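Long-range contacts in 3-oxosteroid 1-dehydrogenase (Sterolibacterium denitrificans, PDB 7P18), which probably introduces a C1-C2 double bond into the A ring of 3-oxosteroids, using bound FAD and passing the electrons to an acceptor: residues T156-K161 / K185-Y190; R275-R280 / T288-S293; P344-V349 / A383-D388. All blocks are in the same frame, centred on the assembly; numbering follows the deposited sequence.

Interaction 1. Residues T156-K161 / K185-Y190; sequences TLLMGK and KSLGRY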
loop_
_atom_site.group_PDB
_atom_site.type_symbol
_atom_site.label_atom_id
_atom_site.label_comp_id
_atom_site.label_asym_id
_atom_site.label_seq_id
_atom_site.Cartn_x
_atom_site.Cartn_y
_atom_site.Cartn_z
ATOM N N THR A 156 13.184 1.063 -1.928
ATOM C CA THR A 156 12.561 2.362 -1.537
ATOM C C THR A 156 13.652 3.346 -1.111
ATOM O O THR A 156 13.310 4.497 -0.741
ATOM C CB THR A 156 11.494 2.219 -0.442
ATOM O OG1 THR A 156 12.075 1.747 0.771
ATOM C CG2 THR A 156 10.335 1.338 -0.843
ATOM N N LEU A 157 14.917 2.916 -1.149
ATOM C CA LEU A 157 16.073 3.715 -0.678
ATOM C C LEU A 157 16.951 4.100 -1.870
ATOM O O LEU A 157 16.980 3.343 -2.869
ATOM C CB LEU A 157 16.865 2.884 0.330
ATOM C CG LEU A 157 16.077 2.324 1.508
ATOM C CD1 LEU A 157 16.925 1.330 2.297
ATOM C CD2 LEU A 157 15.567 3.439 2.411
ATOM N N LEU A 158 17.670 5.211 -1.746
ATOM C CA LEU A 158 18.580 5.721 -2.801
ATOM C C LEU A 158 19.858 4.883 -2.818
ATOM O O LEU A 158 20.544 4.845 -1.762
ATOM C CB LEU A 158 18.928 7.180 -2.507
ATOM C CG LEU A 158 19.721 7.890 -3.600
ATOM C CD1 LEU A 158 18.999 7.785 -4.930
ATOM C CD2 LEU A 158 19.977 9.337 -3.218
ATOM N N MET A 159 20.185 4.301 -3.980
ATOM C CA MET A 159 21.314 3.338 -4.154
ATOM C C MET A 159 21.167 2.232 -3.097
ATOM O O MET A 159 22.202 1.768 -2.592
ATOM C CB MET A 159 22.691 4.010 -3.991
ATOM C CG MET A 159 22.982 5.165 -4.952
ATOM S SD MET A 159 22.695 4.803 -6.714
ATOM C CE MET A 159 23.025 6.405 -7.458
ATOM N N GLY A 160 19.923 1.875 -2.736
ATOM C CA GLY A 160 19.582 0.899 -1.682
ATOM C C GLY A 160 20.122 1.261 -0.311
ATOM O O GLY A 160 20.284 0.348 0.505
ATOM N N LYS A 161 20.371 2.538 -0.033
ATOM C CA LYS A 161 21.012 2.999 1.225
ATOM C C LYS A 161 20.175 4.103 1.893
ATOM O O LYS A 161 19.788 3.939 3.067
ATOM C CB LYS A 161 22.429 3.523 0.954
ATOM C CG LYS A 161 23.380 2.521 0.304
ATOM C CD LYS A 161 24.849 2.757 0.612
ATOM C CE LYS A 161 25.777 2.265 -0.484
ATOM N NZ LYS A 161 25.505 0.857 -0.859
ATOM N N LYS A 185 22.568 15.562 -1.912
ATOM C CA LYS A 185 22.113 15.954 -0.553
ATOM C C LYS A 185 21.846 14.659 0.239
ATOM O O LYS A 185 22.313 14.556 1.394
ATOM C CB LYS A 185 20.909 16.900 -0.667
ATOM C CG LYS A 185 20.490 17.598 0.625
ATOM C CD LYS A 185 19.306 18.559 0.485
ATOM C CE LYS A 185 18.010 17.919 0.012
ATOM N NZ LYS A 185 17.480 16.885 0.942
ATOM N N SER A 186 21.178 13.691 -0.393
ATOM C CA SER A 186 20.630 12.466 0.257
ATOM C C SER A 186 21.784 11.529 0.642
ATOM O O SER A 186 21.946 11.233 1.850
ATOM C CB SER A 186 19.614 11.779 -0.626
ATOM O OG SER A 186 18.408 12.539 -0.720
ATOM N N LEU A 187 22.598 11.137 -0.332
ATOM C CA LEU A 187 23.773 10.249 -0.100
ATOM C C LEU A 187 24.809 10.984 0.743
ATOM O O LEU A 187 25.363 10.372 1.673
ATOM C CB LEU A 187 24.300 9.773 -1.451
ATOM C CG LEU A 187 23.414 8.712 -2.086
ATOM C CD1 LEU A 187 23.676 8.590 -3.572
ATOM C CD2 LEU A 187 23.610 7.372 -1.384
ATOM N N GLY A 188 24.971 12.277 0.499
ATOM C CA GLY A 188 25.755 13.175 1.362
ATOM C C GLY A 188 25.413 13.003 2.824
ATOM O O GLY A 188 26.319 12.612 3.593
ATOM N N ARG A 189 24.158 13.277 3.204
ATOM C CA ARG A 189 23.669 13.218 4.614
ATOM C C ARG A 189 24.063 11.863 5.223
ATOM O O ARG A 189 24.512 11.847 6.380
ATOM C CB ARG A 189 22.141 13.398 4.641
ATOM C CG ARG A 189 21.531 13.551 6.027
ATOM C CD ARG A 189 20.024 13.341 6.016
ATOM N NE ARG A 189 19.701 11.971 5.621
ATOM C CZ ARG A 189 18.986 11.627 4.554
ATOM N NH1 ARG A 189 18.456 12.558 3.770
ATOM N NH2 ARG A 189 18.779 10.346 4.288
ATOM N N TYR A 190 23.866 10.785 4.450
ATOM C CA TYR A 190 24.033 9.355 4.843
ATOM C C TYR A 190 25.499 9.086 5.245
ATOM O O TYR A 190 25.764 8.591 6.370
ATOM C CB TYR A 190 23.580 8.456 3.686
ATOM C CG TYR A 190 23.805 6.976 3.889
ATOM C CD1 TYR A 190 25.041 6.398 3.638
ATOM C CD2 TYR A 190 22.783 6.150 4.334
ATOM C CE1 TYR A 190 25.259 5.045 3.843
ATOM C CE2 TYR A 190 22.982 4.792 4.531
ATOM C CZ TYR A 190 24.229 4.241 4.292
ATOM O OH TYR A 190 24.439 2.911 4.481
#
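One face of the Tyr190 ring takes the CB of Lys161, which lies 3.8 Å above the ring plane, offset toward the rim. This CH-pi contact, with CB 4.1 Å from the Tyr190 ring centroid, sets a small beta hairpin, whose type II turn runs from Leu157 to Gly160, against helix 179-191. The lysine chain crosses the tyrosine at about a right angle, and its CD carries the contact on to the phenol end, 3.9 Å from Tyr190 OH. That hydroxyl is hydrogen-bonded to Arg201 O, and Arg197 makes a cation-pi contact with the same tyrosine.

The rest of the interface is apolar. In Leu158, chi1 (-173°) sets CG anti to the backbone N and chi2 (55°) then places CD2, which lies 3.6 Å from Ser186 CB and 3.7 Å from Leu187 CG. The buried Ser186 meets it with CB, while its OG is hydrogen-bonded to Gln182 NE2. Thr156, at the start of the hairpin segment, touches the bound androstadienedione, so the turn lies between the steroid and this helix. On the turn itself, Met159 CG rests 3.8 Å from Leu187 CD1.

Interaction 2. Residues R275-R280 / T288-S293; sequences RNQQMR and TNAAWS
Gln277 has CG anti to its backbone N (chi1 180°) and a bend at chi2 (74°), and its amide meets the backbone of Thr288 to Ala290, while Arg280, bent at chi3 (69°), turns its guanidinium to Thr288. Both residues belong to helix 277-283 and hold the loop that follows it; Asn276 N-caps this helix, its OD1 accepting from Met279 N. The Gln277 amide grips the loop twice. OE1 accepts from Ala290 N at 3.0 Å, in the carbonyl plane, and NE2 donates to Thr288 O from above that carbonyl's plane, with Glu281 OE2 as a second acceptor.

At the edge of its guanidinium, Arg280 NE donates to Thr288 OG1 over 2.8 Å. A weak second bond to the same oxygen comes from NH2. Over one face of the group lies Asn289 O, 3.6 Å above its centre. NH1 forms a salt bridge with Asp495, which also accepts from Ser293 OG, a link that probably balances the charge of the buried arginine. Ser293 lies about 7 Å from the bound FAD (side chain to cofactor). Arg275 donates from NH2 to Thr295 O, while Ser293 CB sits 3.5 Å above its guanidinium plane. In that plane, a water accepts from Arg275 NH1 and donates to Ala291 O; the water oxygen is 2.7 Å from Ala291 O.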
loop_
_atom_site.group_PDB
_atom_site.type_symbol
_atom_site.label_atom_id
_atom_site.label_comp_id
_atom_site.label_asym_id
_atom_site.label_seq_id
_atom_site.Cartn_x
_atom_site.Cartn_y
_atom_site.Cartn_z
ATOM N N ARG A 275 -1.670 -13.698 2.608
ATOM C CA ARG A 275 -0.659 -14.774 2.805
ATOM C C ARG A 275 -1.297 -16.131 3.140
ATOM O O ARG A 275 -0.535 -17.095 3.350
ATOM C CB ARG A 275 0.353 -14.340 3.848
ATOM C CG ARG A 275 1.295 -13.249 3.367
ATOM C CD ARG A 275 2.344 -13.731 2.379
ATOM N NE ARG A 275 3.066 -12.659 1.665
ATOM C CZ ARG A 275 3.817 -12.847 0.577
ATOM N NH1 ARG A 275 3.964 -14.069 0.084
ATOM N NH2 ARG A 275 4.392 -11.822 -0.039
ATOM N N ASN A 276 -2.624 -16.258 3.077
ATOM C CA ASN A 276 -3.334 -17.532 3.370
ATOM C C ASN A 276 -3.903 -18.063 2.064
ATOM O O ASN A 276 -4.948 -17.574 1.577
ATOM C CB ASN A 276 -4.364 -17.338 4.496
ATOM C CG ASN A 276 -5.097 -18.615 4.864
ATOM O OD1 ASN A 276 -5.314 -19.462 4.010
ATOM N ND2 ASN A 276 -5.578 -18.710 6.092
ATOM N N GLN A 277 -3.207 -19.040 1.448
ATOM C CA GLN A 277 -3.588 -19.538 0.104
ATOM C C GLN A 277 -4.986 -20.160 0.169
ATOM O O GLN A 277 -5.755 -20.039 -0.802
ATOM C CB GLN A 277 -2.524 -20.523 -0.422
ATOM C CG GLN A 277 -2.865 -21.069 -1.784
ATOM C CD GLN A 277 -2.654 -20.031 -2.842
ATOM O OE1 GLN A 277 -1.798 -19.170 -2.693
ATOM N NE2 GLN A 277 -3.377 -20.175 -3.926
ATOM N N GLN A 278 -5.347 -20.841 1.257
ATOM C CA GLN A 278 -6.703 -21.463 1.349
ATOM C C GLN A 278 -7.781 -20.356 1.293
ATOM O O GLN A 278 -8.780 -20.483 0.569
ATOM C CB GLN A 278 -6.789 -22.274 2.646
ATOM C CG GLN A 278 -8.181 -22.817 2.942
ATOM C CD GLN A 278 -9.108 -21.840 3.659
ATOM O OE1 GLN A 278 -8.774 -21.242 4.691
ATOM N NE2 GLN A 278 -10.321 -21.710 3.140
ATOM N N MET A 279 -7.574 -19.275 2.038
ATOM C CA MET A 279 -8.554 -18.154 2.068
ATOM C C MET A 279 -8.572 -17.437 0.709
ATOM O O MET A 279 -9.673 -17.137 0.219
ATOM C CB MET A 279 -8.223 -17.218 3.230
ATOM C CG MET A 279 -8.579 -17.820 4.576
ATOM S SD MET A 279 -8.390 -16.685 5.968
ATOM C CE MET A 279 -9.848 -15.686 5.745
ATOM N N ARG A 280 -7.409 -17.276 0.046
ATOM C CA ARG A 280 -7.358 -16.724 -1.328
ATOM C C ARG A 280 -8.220 -17.592 -2.212
ATOM O O ARG A 280 -9.064 -17.075 -2.969
ATOM C CB ARG A 280 -5.930 -16.634 -1.876
ATOM C CG ARG A 280 -4.985 -15.736 -1.105
ATOM C CD ARG A 280 -3.622 -15.664 -1.829
ATOM N NE ARG A 280 -3.701 -14.937 -3.080
ATOM C CZ ARG A 280 -3.222 -13.699 -3.264
ATOM N NH1 ARG A 280 -2.618 -13.060 -2.285
ATOM N NH2 ARG A 280 -3.364 -13.104 -4.432
ATOM N N THR A 288 -4.952 -17.497 -8.399
ATOM C CA THR A 288 -4.544 -16.727 -7.207
ATOM C C THR A 288 -3.346 -17.412 -6.602
ATOM O O THR A 288 -3.326 -18.639 -6.559
ATOM C CB THR A 288 -5.709 -16.535 -6.235
ATOM O OG1 THR A 288 -5.404 -15.506 -5.281
ATOM C CG2 THR A 288 -6.078 -17.798 -5.488
ATOM N N ASN A 289 -2.368 -16.638 -6.173
ATOM C CA ASN A 289 -1.154 -17.171 -5.549
ATOM C C ASN A 289 -0.603 -16.170 -4.560
ATOM O O ASN A 289 -0.298 -15.028 -4.976
ATOM C CB ASN A 289 -0.150 -17.564 -6.632
ATOM C CG ASN A 289 0.890 -18.506 -6.094
ATOM O OD1 ASN A 289 1.371 -18.332 -5.001
ATOM N ND2 ASN A 289 1.231 -19.522 -6.875
ATOM N N ALA A 290 -0.479 -16.591 -3.298
ATOM C CA ALA A 290 0.104 -15.774 -2.231
ATOM C C ALA A 290 1.524 -15.327 -2.628
ATOM O O ALA A 290 1.920 -14.243 -2.205
ATOM C CB ALA A 290 0.094 -16.523 -0.927
ATOM N N ALA A 291 2.273 -16.129 -3.406
ATOM C CA ALA A 291 3.667 -15.803 -3.784
ATOM C C ALA A 291 3.702 -14.482 -4.563
ATOM O O ALA A 291 4.750 -13.867 -4.604
ATOM C CB ALA A 291 4.254 -16.923 -4.647
ATOM N N TRP A 292 2.600 -14.093 -5.206
ATOM C CA TRP A 292 2.580 -12.874 -6.054
ATOM C C TRP A 292 2.446 -11.611 -5.187
ATOM O O TRP A 292 2.610 -10.497 -5.743
ATOM C CB TRP A 292 1.467 -12.948 -7.070
ATOM C CG TRP A 292 1.550 -14.117 -7.988
ATOM C CD1 TRP A 292 2.643 -14.893 -8.244
ATOM C CD2 TRP A 292 0.465 -14.666 -8.729
ATOM N NE1 TRP A 292 2.302 -15.880 -9.111
ATOM C CE2 TRP A 292 0.984 -15.794 -9.414
ATOM C CE3 TRP A 292 -0.901 -14.372 -8.856
ATOM C CZ2 TRP A 292 0.198 -16.558 -10.250
ATOM C CZ3 TRP A 292 -1.664 -15.121 -9.714
ATOM C CH2 TRP A 292 -1.130 -16.202 -10.390
ATOM N N SER A 293 2.180 -11.759 -3.893
ATOM C CA SER A 293 1.955 -10.617 -2.988
ATOM C C SER A 293 3.256 -9.846 -2.785
ATOM O O SER A 293 4.324 -10.467 -2.802
ATOM C CB SER A 293 1.349 -11.066 -1.676
ATOM O OG SER A 293 0.962 -9.929 -0.881
HETATM O O HOH W 1 5.720 -13.429 -2.120
#

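Interaction 3. Residues P344-V349 / A383-D388; sequences PGCIVV and AWLIFD
Val348 and Leu385 lie side by side on one face of the sheet, their side chains crossing obliquely, as the non-hydrogen-bonded pair of a short antiparallel strand pair, flanked by the hydrogen-bonded pairs Ile347 with Ile386 and Val349 with Trp384. In Leu385, CG is anti to the backbone N (chi1 177°) and chi2 (79°) places CD1, which lies 3.6 Å from Val348 CG2. The same methyl reaches Cys346 CB at 3.9 Å, so one leucine branch touches both Val348 and Cys346, and Ala383 CB meets the other methyl of Val348, CG1. On the reverse face Ile347 and Ile386 meet at a slant, with Ile347 CG1 4.0 Å from Ile386 CB. Val349 stands at about a right angle to Trp384 and puts its CG2 against the tryptophan's CB, while CG1 of Ile386 approaches that valine methyl from two residues further along, on the same face.

Four backbone bonds fix this register. Ile386 N donates to Ile347 O and Val349 N to Trp384 O, each over 2.8 Å. Past the paired residues, a water bridges the flanking loops, donating to Gly345 O (2.6 Å) and accepting from Asp388 N. Asp388 in turn N-caps helix 389-394 through OD1, and its OD2 accepts from Gly482 N and Lys483 N.

Strand 347-349 pairs with 383-387, whose other edge bonds to strand 486-502 through Ala383, Leu385 and Phe387. Helix 434-450 packs on the face of Ile347 and Ile386, and Phe391 of helix 389-394 touches Cys346 and Phe387.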
loop_
_atom_site.group_PDB
_atom_site.type_symbol
_atom_site.label_atom_id
_atom_site.label_comp_id
_atom_site.label_asym_id
_atom_site.label_seq_id
_atom_site.Cartn_x
_atom_site.Cartn_y
_atom_site.Cartn_z
ATOM N N PRO A 344 7.591 6.441 -20.520
ATOM C CA PRO A 344 7.370 6.278 -21.950
ATOM C C PRO A 344 8.244 5.188 -22.589
ATOM O O PRO A 344 9.405 5.140 -22.293
ATOM C CB PRO A 344 7.711 7.695 -22.475
ATOM C CG PRO A 344 8.768 8.152 -21.589
ATOM C CD PRO A 344 8.348 7.658 -20.208
ATOM N N GLY A 345 7.629 4.337 -23.416
ATOM C CA GLY A 345 8.330 3.289 -24.181
ATOM C C GLY A 345 8.060 1.872 -23.673
ATOM O O GLY A 345 8.716 0.963 -24.176
ATOM N N CYS A 346 7.166 1.680 -22.704
ATOM C CA CYS A 346 6.855 0.300 -22.221
ATOM C C CYS A 346 5.407 -0.035 -22.539
ATOM O O CYS A 346 4.545 0.869 -22.467
ATOM C CB CYS A 346 7.168 0.137 -20.755
ATOM S SG CYS A 346 6.082 1.063 -19.632
ATOM N N ILE A 347 5.134 -1.284 -22.912
ATOM C CA ILE A 347 3.737 -1.727 -23.176
ATOM C C ILE A 347 3.474 -3.005 -22.394
ATOM O O ILE A 347 4.429 -3.732 -22.110
ATOM C CB ILE A 347 3.432 -1.894 -24.676
ATOM C CG1 ILE A 347 4.351 -2.883 -25.391
ATOM C CG2 ILE A 347 3.416 -0.538 -25.366
ATOM C CD1 ILE A 347 3.783 -3.296 -26.741
ATOM N N VAL A 348 2.206 -3.238 -22.069
ATOM C CA VAL A 348 1.770 -4.503 -21.424
ATOM C C VAL A 348 0.937 -5.270 -22.420
ATOM O O VAL A 348 -0.012 -4.711 -22.960
ATOM C CB VAL A 348 1.016 -4.200 -20.113
ATOM C CG1 VAL A 348 0.326 -5.440 -19.565
ATOM C CG2 VAL A 348 2.008 -3.605 -19.115
ATOM N N VAL A 349 1.253 -6.559 -22.590
ATOM C CA VAL A 349 0.521 -7.438 -23.529
ATOM C C VAL A 349 0.146 -8.738 -22.827
ATOM O O VAL A 349 0.821 -9.131 -21.852
ATOM C CB VAL A 349 1.343 -7.722 -24.804
ATOM C CG1 VAL A 349 1.614 -6.422 -25.552
ATOM C CG2 VAL A 349 2.629 -8.486 -24.477
ATOM N N ALA A 383 0.828 -11.279 -17.127
ATOM C CA ALA A 383 0.951 -10.524 -18.387
ATOM C C ALA A 383 2.416 -10.128 -18.540
ATOM O O ALA A 383 3.225 -10.554 -17.719
ATOM C CB ALA A 383 0.018 -9.323 -18.376
ATOM N N TRP A 384 2.746 -9.445 -19.634
ATOM C CA TRP A 384 4.144 -9.207 -20.064
ATOM C C TRP A 384 4.348 -7.717 -20.272
ATOM O O TRP A 384 3.570 -7.103 -21.038
ATOM C CB TRP A 384 4.490 -10.024 -21.311
ATOM C CG TRP A 384 4.503 -11.480 -20.984
ATOM C CD1 TRP A 384 3.461 -12.342 -21.146
ATOM C CD2 TRP A 384 5.539 -12.205 -20.308
ATOM N NE1 TRP A 384 3.798 -13.572 -20.653
ATOM C CE2 TRP A 384 5.065 -13.523 -20.147
ATOM C CE3 TRP A 384 6.831 -11.898 -19.878
ATOM C CZ2 TRP A 384 5.831 -14.508 -19.542
ATOM C CZ3 TRP A 384 7.582 -12.866 -19.257
ATOM C CH2 TRP A 384 7.083 -14.155 -19.090
ATOM N N LEU A 385 5.428 -7.222 -19.686
ATOM C CA LEU A 385 5.850 -5.810 -19.891
ATOM C C LEU A 385 7.041 -5.810 -20.846
ATOM O O LEU A 385 7.979 -6.551 -20.573
ATOM C CB LEU A 385 6.206 -5.214 -18.540
ATOM C CG LEU A 385 6.724 -3.784 -18.618
ATOM C CD1 LEU A 385 5.550 -2.858 -18.776
ATOM C CD2 LEU A 385 7.541 -3.457 -17.396
ATOM N N ILE A 386 6.944 -5.041 -21.926
ATOM C CA ILE A 386 7.937 -4.994 -23.049
ATOM C C ILE A 386 8.508 -3.577 -23.159
ATOM O O ILE A 386 7.730 -2.603 -23.107
ATOM C CB ILE A 386 7.262 -5.409 -24.362
ATOM C CG1 ILE A 386 6.416 -6.679 -24.211
ATOM C CG2 ILE A 386 8.323 -5.519 -25.459
ATOM C CD1 ILE A 386 7.220 -7.942 -23.976
ATOM N N PHE A 387 9.831 -3.451 -23.257
ATOM C CA PHE A 387 10.486 -2.145 -23.552
ATOM C C PHE A 387 11.825 -2.396 -24.266
ATOM O O PHE A 387 12.248 -3.586 -24.382
ATOM C CB PHE A 387 10.660 -1.339 -22.268
ATOM C CG PHE A 387 11.366 -2.015 -21.129
ATOM C CD1 PHE A 387 12.754 -2.015 -21.041
ATOM C CD2 PHE A 387 10.636 -2.632 -20.121
ATOM C CE1 PHE A 387 13.407 -2.601 -19.969
ATOM C CE2 PHE A 387 11.294 -3.223 -19.058
ATOM C CZ PHE A 387 12.673 -3.223 -18.986
ATOM N N ASP A 388 12.466 -1.324 -24.753
ATOM C CA ASP A 388 13.695 -1.436 -25.586
ATOM C C ASP A 388 14.914 -0.996 -24.799
ATOM O O ASP A 388 14.819 -0.680 -23.594
ATOM C CB ASP A 388 13.528 -0.700 -26.920
ATOM C CG ASP A 388 13.640 0.812 -26.861
ATOM O OD1 ASP A 388 13.854 1.339 -25.768
ATOM O OD2 ASP A 388 13.472 1.435 -27.933
HETATM O O HOH W 2 11.110 1.007 -25.206
#

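From the N terminus the three contacts follow in series, none nested in or crossing another. Interaction 1 closes a largely helical excursion of 23 residues, bringing helix 179-191 back onto the hairpin on the steroid side of the protein. Interaction 2 closes only seven residues, fastening the loop after helix 277-283 close to the FAD. Interaction 3 spans 33 residues that include helix 363-377 and adds an edge strand to the sheet built on strand 486-502. Through Asp495, strand 486-502 also links interaction 2 to the sheet of interaction 3; the nearest atoms of these two contacts are about 9 Å apart.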